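Local structure of gamma-glutamyl-gamma-aminobutyrate hydrolase PuuD (Escherichia coli, 6VTV) at residues P140-H145 / S204-V209; R197-A202 / A211-N216. The protein hydrolyses the gamma-glutamyl linkage of gamma-glutamyl-gamma-aminobutyrate, releasing 4-aminobutanoate and L-glutamate in the last step of putrescine breakdown. One frame throughout, in Å; residues are numbered along the deposited sequence.

Interaction 1: residues P140-H145 / S204-V209; sequences PELLEH and SPDGLV. With MN (manganese (II) ion), chain D.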
ATOM      1  N   PRO B 140      25.503  15.060 -24.703  1.00 49.29           N
ATOM      2  CA  PRO B 140      26.868  14.507 -24.755  1.00 52.92           C
ATOM      3  C   PRO B 140      27.730  14.867 -23.558  1.00 51.92           C
ATOM      4  O   PRO B 140      28.732  14.184 -23.312  1.00 53.33           O
ATOM      5  CB  PRO B 140      27.446  15.104 -26.048  1.00 55.55           C
ATOM      6  CG  PRO B 140      26.261  15.613 -26.821  1.00 55.30           C
ATOM      7  CD  PRO B 140      25.244  16.007 -25.800  1.00 50.76           C
ATOM      8  N   GLU B 141      27.377  15.907 -22.806  1.00 50.51           N
ATOM      9  CA  GLU B 141      28.211  16.400 -21.718  1.00 51.98           C
ATOM     10  C   GLU B 141      28.029  15.628 -20.418  1.00 43.66           C
ATOM     11  O   GLU B 141      28.702  15.948 -19.431  1.00 41.81           O
ATOM     12  CB  GLU B 141      27.922  17.885 -21.465  1.00 58.44           C
ATOM     13  CG  GLU B 141      26.451  18.209 -21.210  1.00 56.94           C
ATOM     14  CD  GLU B 141      25.634  18.319 -22.485  1.00 59.98           C
ATOM     15  OE1 GLU B 141      24.403  18.500 -22.390  1.00 59.84           O
ATOM     16  OE2 GLU B 141      26.224  18.227 -23.582  1.00 63.84           O
ATOM     17  N   LEU B 142      27.155  14.628 -20.385  1.00 39.17           N
ATOM     18  CA  LEU B 142      26.770  13.973 -19.147  1.00 36.41           C
ATOM     19  C   LEU B 142      27.301  12.546 -19.087  1.00 33.05           C
ATOM     20  O   LEU B 142      27.607  11.923 -20.106  1.00 34.74           O
ATOM     21  CB  LEU B 142      25.245  13.964 -18.990  1.00 38.34           C
ATOM     22  CG  LEU B 142      24.579  15.339 -18.933  1.00 39.39           C
ATOM     23  CD1 LEU B 142      23.082  15.207 -18.700  1.00 39.36           C
ATOM     24  CD2 LEU B 142      25.224  16.193 -17.854  1.00 37.08           C
ATOM     25  N   LEU B 143      27.405  12.039 -17.861  1.00 32.14           N
ATOM     26  CA  LEU B 143      27.752  10.648 -17.631  1.00 34.32           C
ATOM     27  C   LEU B 143      26.568   9.746 -17.976  1.00 33.46           C
ATOM     28  O   LEU B 143      25.450  10.203 -18.226  1.00 31.03           O
ATOM     29  CB  LEU B 143      28.158  10.430 -16.173  1.00 35.04           C
ATOM     30  CG  LEU B 143      29.207  11.374 -15.584  1.00 37.85           C
ATOM     31  CD1 LEU B 143      29.201  11.284 -14.066  1.00 34.21           C
ATOM     32  CD2 LEU B 143      30.585  11.055 -16.134  1.00 40.61           C
ATOM     33  N   GLU B 144      26.822   8.441 -17.981  1.00 33.64           N
ATOM     34  CA  GLU B 144      25.752   7.460 -18.152  1.00 34.27           C
ATOM     35  C   GLU B 144      25.110   7.228 -16.792  1.00 31.79           C
ATOM     36  O   GLU B 144      25.674   6.550 -15.930  1.00 32.31           O
ATOM     37  CB  GLU B 144      26.287   6.164 -18.749  1.00 37.70           C
ATOM     38  CG  GLU B 144      25.216   5.105 -18.968  1.00 35.33           C
ATOM     39  CD  GLU B 144      24.034   5.625 -19.765  1.00 35.42           C
ATOM     40  OE1 GLU B 144      24.148   5.734 -21.004  1.00 37.21           O
ATOM     41  OE2 GLU B 144      22.991   5.932 -19.150  1.00 29.56           O
ATOM     42  N   HIS B 145      23.925   7.801 -16.591  1.00 26.45           N
ATOM     43  CA  HIS B 145      23.238   7.711 -15.311  1.00 24.61           C
ATOM     44  C   HIS B 145      22.307   6.510 -15.212  1.00 24.36           C
ATOM     45  O   HIS B 145      21.808   6.222 -14.119  1.00 24.25           O
ATOM     46  CB  HIS B 145      22.451   9.000 -15.050  1.00 23.18           C
ATOM     47  CG  HIS B 145      23.313  10.168 -14.679  1.00 23.39           C
ATOM     48  ND1 HIS B 145      23.690  10.433 -13.379  1.00 22.80           N
ATOM     49  CD2 HIS B 145      23.877  11.138 -15.438  1.00 26.37           C
ATOM     50  CE1 HIS B 145      24.446  11.515 -13.354  1.00 23.55           C
ATOM     51  NE2 HIS B 145      24.576  11.963 -14.589  1.00 24.58           N
ATOM     52  N   SER B 204      26.421  15.618  -9.620  1.00 29.83           N
ATOM     53  CA  SER B 204      27.386  14.680 -10.166  1.00 31.22           C
ATOM     54  C   SER B 204      28.518  15.456 -10.840  1.00 30.87           C
ATOM     55  O   SER B 204      28.378  16.649 -11.118  1.00 32.40           O
ATOM     56  CB  SER B 204      26.704  13.736 -11.156  1.00 28.49           C
ATOM     57  OG  SER B 204      25.705  14.400 -11.911  1.00 33.55           O
ATOM     58  N   PRO B 205      29.663  14.810 -11.099  1.00 33.09           N
ATOM     59  CA  PRO B 205      30.796  15.541 -11.697  1.00 32.36           C
ATOM     60  C   PRO B 205      30.504  16.148 -13.062  1.00 34.01           C
ATOM     61  O   PRO B 205      31.311  16.958 -13.538  1.00 33.51           O
ATOM     62  CB  PRO B 205      31.897  14.477 -11.791  1.00 31.40           C
ATOM     63  CG  PRO B 205      31.546  13.482 -10.748  1.00 33.74           C
ATOM     64  CD  PRO B 205      30.045  13.435 -10.728  1.00 31.81           C
ATOM     65  N   ASP B 206      29.393  15.792 -13.705  1.00 34.29           N
ATOM     66  CA  ASP B 206      29.011  16.376 -14.984  1.00 33.01           C
ATOM     67  C   ASP B 206      28.088  17.580 -14.830  1.00 31.50           C
ATOM     68  O   ASP B 206      27.592  18.097 -15.836  1.00 32.83           O
ATOM     69  CB  ASP B 206      28.350  15.319 -15.875  1.00 32.13           C
ATOM     70  CG  ASP B 206      27.181  14.621 -15.197  1.00 30.80           C
ATOM     71  OD1 ASP B 206      26.803  15.022 -14.076  1.00 28.83           O
ATOM     72  OD2 ASP B 206      26.639  13.664 -15.790  1.00 31.06           O
ATOM     73  N   GLY B 207      27.844  18.032 -13.601  1.00 29.11           N
ATOM     74  CA  GLY B 207      26.994  19.175 -13.354  1.00 28.59           C
ATOM     75  C   GLY B 207      25.527  18.862 -13.163  1.00 30.62           C
ATOM     76  O   GLY B 207      24.763  19.763 -12.793  1.00 32.38           O
ATOM     77  N   LEU B 208      25.105  17.620 -13.402  1.00 28.51           N
ATOM     78  CA  LEU B 208      23.702  17.259 -13.246  1.00 29.41           C
ATOM     79  C   LEU B 208      23.289  17.339 -11.782  1.00 28.62           C
ATOM     80  O   LEU B 208      23.986  16.833 -10.899  1.00 26.64           O
ATOM     81  CB  LEU B 208      23.448  15.849 -13.781  1.00 27.61           C
ATOM     82  CG  LEU B 208      21.984  15.404 -13.755  1.00 25.43           C
ATOM     83  CD1 LEU B 208      21.207  16.031 -14.907  1.00 26.61           C
ATOM     84  CD2 LEU B 208      21.864  13.888 -13.782  1.00 20.86           C
ATOM     85  N   VAL B 209      22.146  17.975 -11.530  1.00 25.74           N
ATOM     86  CA  VAL B 209      21.632  18.081 -10.171  1.00 28.27           C
ATOM     87  C   VAL B 209      21.158  16.707  -9.715  1.00 30.37           C
ATOM     88  O   VAL B 209      20.297  16.087 -10.351  1.00 26.68           O
ATOM     89  CB  VAL B 209      20.504  19.117 -10.091  1.00 29.13           C
ATOM     90  CG1 VAL B 209      19.865  19.089  -8.719  1.00 30.68           C
ATOM     91  CG2 VAL B 209      21.040  20.507 -10.405  1.00 28.22           C
TER
HETATM   92 MN    MN D 301      22.891   9.630 -11.393  1.00 26.30          MN
HETATM   93  O   HOH W   1      22.103   8.983  -9.336  1.00 22.08           O

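Interaction 2: residues R197-A202 / A211-N216; sequences RLRVEA and AVSVIN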
ATOM      1  N   ARG B 197      12.465  28.237  -6.047  1.00 35.31           N
ATOM      2  CA  ARG B 197      11.919  27.722  -4.797  1.00 33.66           C
ATOM      3  C   ARG B 197      12.787  26.620  -4.208  1.00 32.82           C
ATOM      4  O   ARG B 197      12.724  26.374  -2.999  1.00 37.38           O
ATOM      5  CB  ARG B 197      10.500  27.190  -5.015  1.00 33.47           C
ATOM      6  CG  ARG B 197       9.473  28.248  -5.379  1.00 32.33           C
ATOM      7  CD  ARG B 197       8.150  27.606  -5.773  1.00 30.21           C
ATOM      8  NE  ARG B 197       7.519  26.917  -4.651  1.00 32.04           N
ATOM      9  CZ  ARG B 197       6.481  26.095  -4.765  1.00 33.66           C
ATOM     10  NH1 ARG B 197       5.954  25.851  -5.958  1.00 33.07           N
ATOM     11  NH2 ARG B 197       5.972  25.513  -3.688  1.00 33.13           N
ATOM     12  N   LEU B 198      13.591  25.957  -5.032  1.00 28.25           N
ATOM     13  CA  LEU B 198      14.431  24.846  -4.615  1.00 27.37           C
ATOM     14  C   LEU B 198      15.887  25.281  -4.533  1.00 27.62           C
ATOM     15  O   LEU B 198      16.332  26.166  -5.269  1.00 27.60           O
ATOM     16  CB  LEU B 198      14.312  23.670  -5.591  1.00 25.00           C
ATOM     17  CG  LEU B 198      13.327  22.543  -5.284  1.00 27.91           C
ATOM     18  CD1 LEU B 198      12.000  23.100  -4.808  1.00 34.05           C
ATOM     19  CD2 LEU B 198      13.134  21.655  -6.506  1.00 22.87           C
ATOM     20  N   ARG B 199      16.623  24.647  -3.628  1.00 29.75           N
ATOM     21  CA  ARG B 199      18.056  24.849  -3.476  0.50 32.72           C
ATOM     22  C   ARG B 199      18.786  23.580  -3.900  1.00 32.44           C
ATOM     23  O   ARG B 199      18.362  22.471  -3.560  1.00 26.76           O
ATOM     24  CB  ARG B 199      18.398  25.210  -2.026  0.50 35.56           C
ATOM     25  CG  ARG B 199      19.820  24.897  -1.602  0.50 36.33           C
ATOM     26  CD  ARG B 199      19.897  24.594  -0.109  0.50 37.42           C
ATOM     27  NE  ARG B 199      19.263  25.627   0.708  0.50 37.89           N
ATOM     28  CZ  ARG B 199      18.154  25.445   1.421  0.50 38.90           C
ATOM     29  NH1 ARG B 199      17.548  24.265   1.422  0.50 39.51           N
ATOM     30  NH2 ARG B 199      17.651  26.443   2.135  0.50 37.84           N
ATOM     31  N   VAL B 200      19.871  23.742  -4.656  1.00 32.28           N
ATOM     32  CA  VAL B 200      20.625  22.586  -5.122  1.00 30.20           C
ATOM     33  C   VAL B 200      21.440  22.022  -3.968  1.00 29.34           C
ATOM     34  O   VAL B 200      22.164  22.753  -3.279  1.00 30.69           O
ATOM     35  CB  VAL B 200      21.518  22.968  -6.312  1.00 34.69           C
ATOM     36  CG1 VAL B 200      22.424  21.808  -6.691  1.00 31.72           C
ATOM     37  CG2 VAL B 200      20.660  23.387  -7.499  1.00 33.94           C
ATOM     38  N   GLU B 201      21.318  20.714  -3.744  1.00 27.91           N
ATOM     39  CA  GLU B 201      21.995  20.053  -2.635  1.00 28.36           C
ATOM     40  C   GLU B 201      23.247  19.298  -3.053  1.00 29.90           C
ATOM     41  O   GLU B 201      24.210  19.251  -2.281  1.00 30.94           O
ATOM     42  CB  GLU B 201      21.037  19.086  -1.930  1.00 24.80           C
ATOM     43  CG  GLU B 201      19.949  19.770  -1.120  1.00 28.31           C
ATOM     44  CD  GLU B 201      20.448  20.280   0.219  1.00 33.84           C
ATOM     45  OE1 GLU B 201      21.582  19.927   0.608  1.00 37.51           O
ATOM     46  OE2 GLU B 201      19.708  21.037   0.881  1.00 37.05           O
ATOM     47  N   ALA B 202      23.263  18.705  -4.245  1.00 28.02           N
ATOM     48  CA  ALA B 202      24.423  17.950  -4.700  1.00 29.29           C
ATOM     49  C   ALA B 202      24.395  17.846  -6.218  1.00 27.25           C
ATOM     50  O   ALA B 202      23.339  17.951  -6.847  1.00 23.74           O
ATOM     51  CB  ALA B 202      24.470  16.555  -4.065  1.00 28.77           C
ATOM     52  N   ALA B 211      20.462  16.181  -6.183  1.00 30.33           N
ATOM     53  CA  ALA B 211      19.740  16.340  -4.930  1.00 23.90           C
ATOM     54  C   ALA B 211      19.282  17.787  -4.800  1.00 24.02           C
ATOM     55  O   ALA B 211      20.024  18.708  -5.147  1.00 25.83           O
ATOM     56  CB  ALA B 211      20.607  15.943  -3.730  1.00 23.06           C
ATOM     57  N   VAL B 212      18.060  17.974  -4.300  1.00 24.48           N
ATOM     58  CA  VAL B 212      17.467  19.296  -4.117  1.00 24.42           C
ATOM     59  C   VAL B 212      16.772  19.339  -2.762  1.00 25.97           C
ATOM     60  O   VAL B 212      16.535  18.313  -2.124  1.00 26.93           O
ATOM     61  CB  VAL B 212      16.463  19.655  -5.233  1.00 24.64           C
ATOM     62  CG1 VAL B 212      17.174  19.843  -6.557  1.00 26.30           C
ATOM     63  CG2 VAL B 212      15.383  18.586  -5.344  1.00 20.30           C
ATOM     64  N   SER B 213      16.438  20.553  -2.330  1.00 23.26           N
ATOM     65  CA  SER B 213      15.638  20.741  -1.130  1.00 25.51           C
ATOM     66  C   SER B 213      14.853  22.037  -1.264  1.00 30.73           C
ATOM     67  O   SER B 213      15.296  22.984  -1.917  1.00 35.69           O
ATOM     68  CB  SER B 213      16.497  20.760   0.141  1.00 25.23           C
ATOM     69  OG  SER B 213      17.121  22.016   0.328  1.00 28.14           O
ATOM     70  N   VAL B 214      13.677  22.065  -0.644  1.00 29.97           N
ATOM     71  CA  VAL B 214      12.800  23.228  -0.726  1.00 28.78           C
ATOM     72  C   VAL B 214      13.268  24.273   0.279  1.00 30.82           C
ATOM     73  O   VAL B 214      13.388  23.992   1.476  1.00 33.16           O
ATOM     74  CB  VAL B 214      11.336  22.840  -0.476  1.00 30.03           C
ATOM     75  CG1 VAL B 214      10.470  24.084  -0.358  1.00 35.15           C
ATOM     76  CG2 VAL B 214      10.829  21.944  -1.593  1.00 26.62           C
ATOM     77  N   ILE B 215      13.536  25.484  -0.211  1.00 30.30           N
ATOM     78  CA  ILE B 215      13.894  26.589   0.666  1.00 35.93           C
ATOM     79  C   ILE B 215      12.685  26.978   1.506  1.00 44.01           C
ATOM     80  O   ILE B 215      11.537  26.898   1.048  1.00 48.95           O
ATOM     81  CB  ILE B 215      14.414  27.778  -0.161  1.00 36.36           C
ATOM     82  CG1 ILE B 215      15.561  27.332  -1.068  1.00 35.53           C
ATOM     83  CG2 ILE B 215      14.868  28.915   0.741  1.00 38.34           C
ATOM     84  CD1 ILE B 215      15.957  28.362  -2.102  1.00 34.64           C
ATOM     85  N   ASN B 216      12.940  27.384   2.752  1.00 44.77           N
ATOM     86  CA  ASN B 216      11.920  27.828   3.698  1.00 49.35           C
ATOM     87  C   ASN B 216      10.962  26.712   4.097  1.00 47.11           C
ATOM     88  O   ASN B 216       9.869  26.982   4.605  1.00 52.98           O
ATOM     89  CB  ASN B 216      11.137  29.030   3.155  1.00 53.96           C
ATOM     90  CG  ASN B 216      12.021  30.243   2.926  1.00 61.26           C
ATOM     91  OD1 ASN B 216      12.922  30.525   3.716  1.00 62.84           O
ATOM     92  ND2 ASN B 216      11.767  30.966   1.841  1.00 61.90           N
TER
HETATM   93  O   HOH W   2      11.095  27.478  -1.407  1.00 32.38           O
HETATM   94  O   HOH W   3      15.649  24.465   3.850  1.00 54.65           O

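Interaction 1: residues P140-H145 / S204-V209
At the manganese site, His145 and Asp206 meet tip to tip, joined by a histidine-carboxylate hydrogen bond. The imidazole binds the metal through ND1, at 2.3 Å, and turns its other nitrogen to the acid: His145 NE2 donates to Asp206 OD2 over 2.9 Å, on the syn lone pair. The acceptor is tilted somewhat from the ring plane, and ring and carboxylate planes are 35° apart. The anti lone pair of the same oxygen takes the backbone N-H of Leu143, with Leu143 N to Asp206 OD2 2.7 Å and almost straight (169°). One oxygen thus holds both the ligand ring and the loop that carries it. Asp206 itself sits in the type I beta turn Ser204-Gly207, between strands 198-203 and 209-214, its CG tucked between its own N and carbonyl carbon (chi1 54°). From there Asp206 OD1 closes an Asx turn, accepting Leu208 N from above the carboxylate plane at 3.2 Å, and also takes the hydroxyl of Ser204, which approaches on the syn side. With four donors on its two oxygens, the carboxylate is fixed in rotation; its charge would be expected to make the imidazole a stronger metal ligand. Leu208 comes over one face of the His145 ring in a CH-pi contact, its CD2 3.6 Å from the ring centroid and offset toward the rim. Ser204 OG lies at the ring edge, 3.5 Å from His145 CE1. Leu142 crosses the Asp206 side chain at about a right angle, its CD2 close to both OD2 and the backbone O of Asp206, while Leu143 CD1 reaches Pro205 CD at 4.1 Å. His161, Ser185, His187, Glu210 and a water complete the coordination of the manganese ion.

Interaction 2: residues R197-A202 / A211-N216
Arg199 and Ser213 face each other as a hydrogen-bonded antiparallel pair, bound through two backbone bonds. Arg199 N gives Ser213 O a nearly straight bond of 2.7 Å, and Ser213 N returns one to Arg199 O. On the same face of the sheet the serine hydroxyl, set between its own N and carbonyl carbon (chi1 79°), stands at the edge of the guanidinium, where its contact with Arg199 NH1 is weak and doubtful. That hydroxyl donates to the anti lone pair of Glu201 OE2, with Ser213 OG to Glu201 OE2 2.8 Å. Ile215 CG1 lies over one guanidinium face, toward its rim, and meets Arg199 CB at 3.7 Å. Across the sheet's other face, Leu198 spreads its methyls over two valines: Leu198 CD1 is 3.6 Å from Val214 CG2, and CD2 is 4.0 Å from Val212 CG2. Toward Ala202 the register slips by one residue, and Ala211 O accepts Glu201 N at 2.8 Å, from above the carbonyl plane, as well as Ala202 N more weakly. Beyond the strand at the other end, Ile215 N bonds to Arg197 O, and a water donates to both Arg197 O and Ile215 O. Further out, the carboxylate of Glu201 accepts the backbone N-H groups of Leu170 and Leu171, which fixes it against helix 170-174. Helix 119-127 packs against Leu198 and Val212 through Val125 and Leu121. Strand 209-214 bonds onward to strand 220-223, and strand 198-203 pairs on its other side with 161-165. The arrangement is a beta hairpin with a beta bulge, within the mixed sheet of a class I glutamine amidotransferase-like alpha/beta fold.

Interactions 1 and 2 share one hairpin through 204-209, the turn between strands 198-203 and 209-214, against which 140-145 packs; the pairing of those strands is interaction 2. Their centres are 18 Å apart, yet they touch where Val209 CG2 meets Val200 CG2 at 4.1 Å. Glu210, between the segments 204-209 and 211-216, is a manganese ligand beside His145, so the strand that leaves the turn contributes Glu210 to the metal site; the side chain of Ala211 is about 10 Å from the ion. The side chain of the predicted nucleophile Cys118 lies about 9 Å from that of His145 and about 11 Å from that of Ala211, which places both contacts near the probable active site.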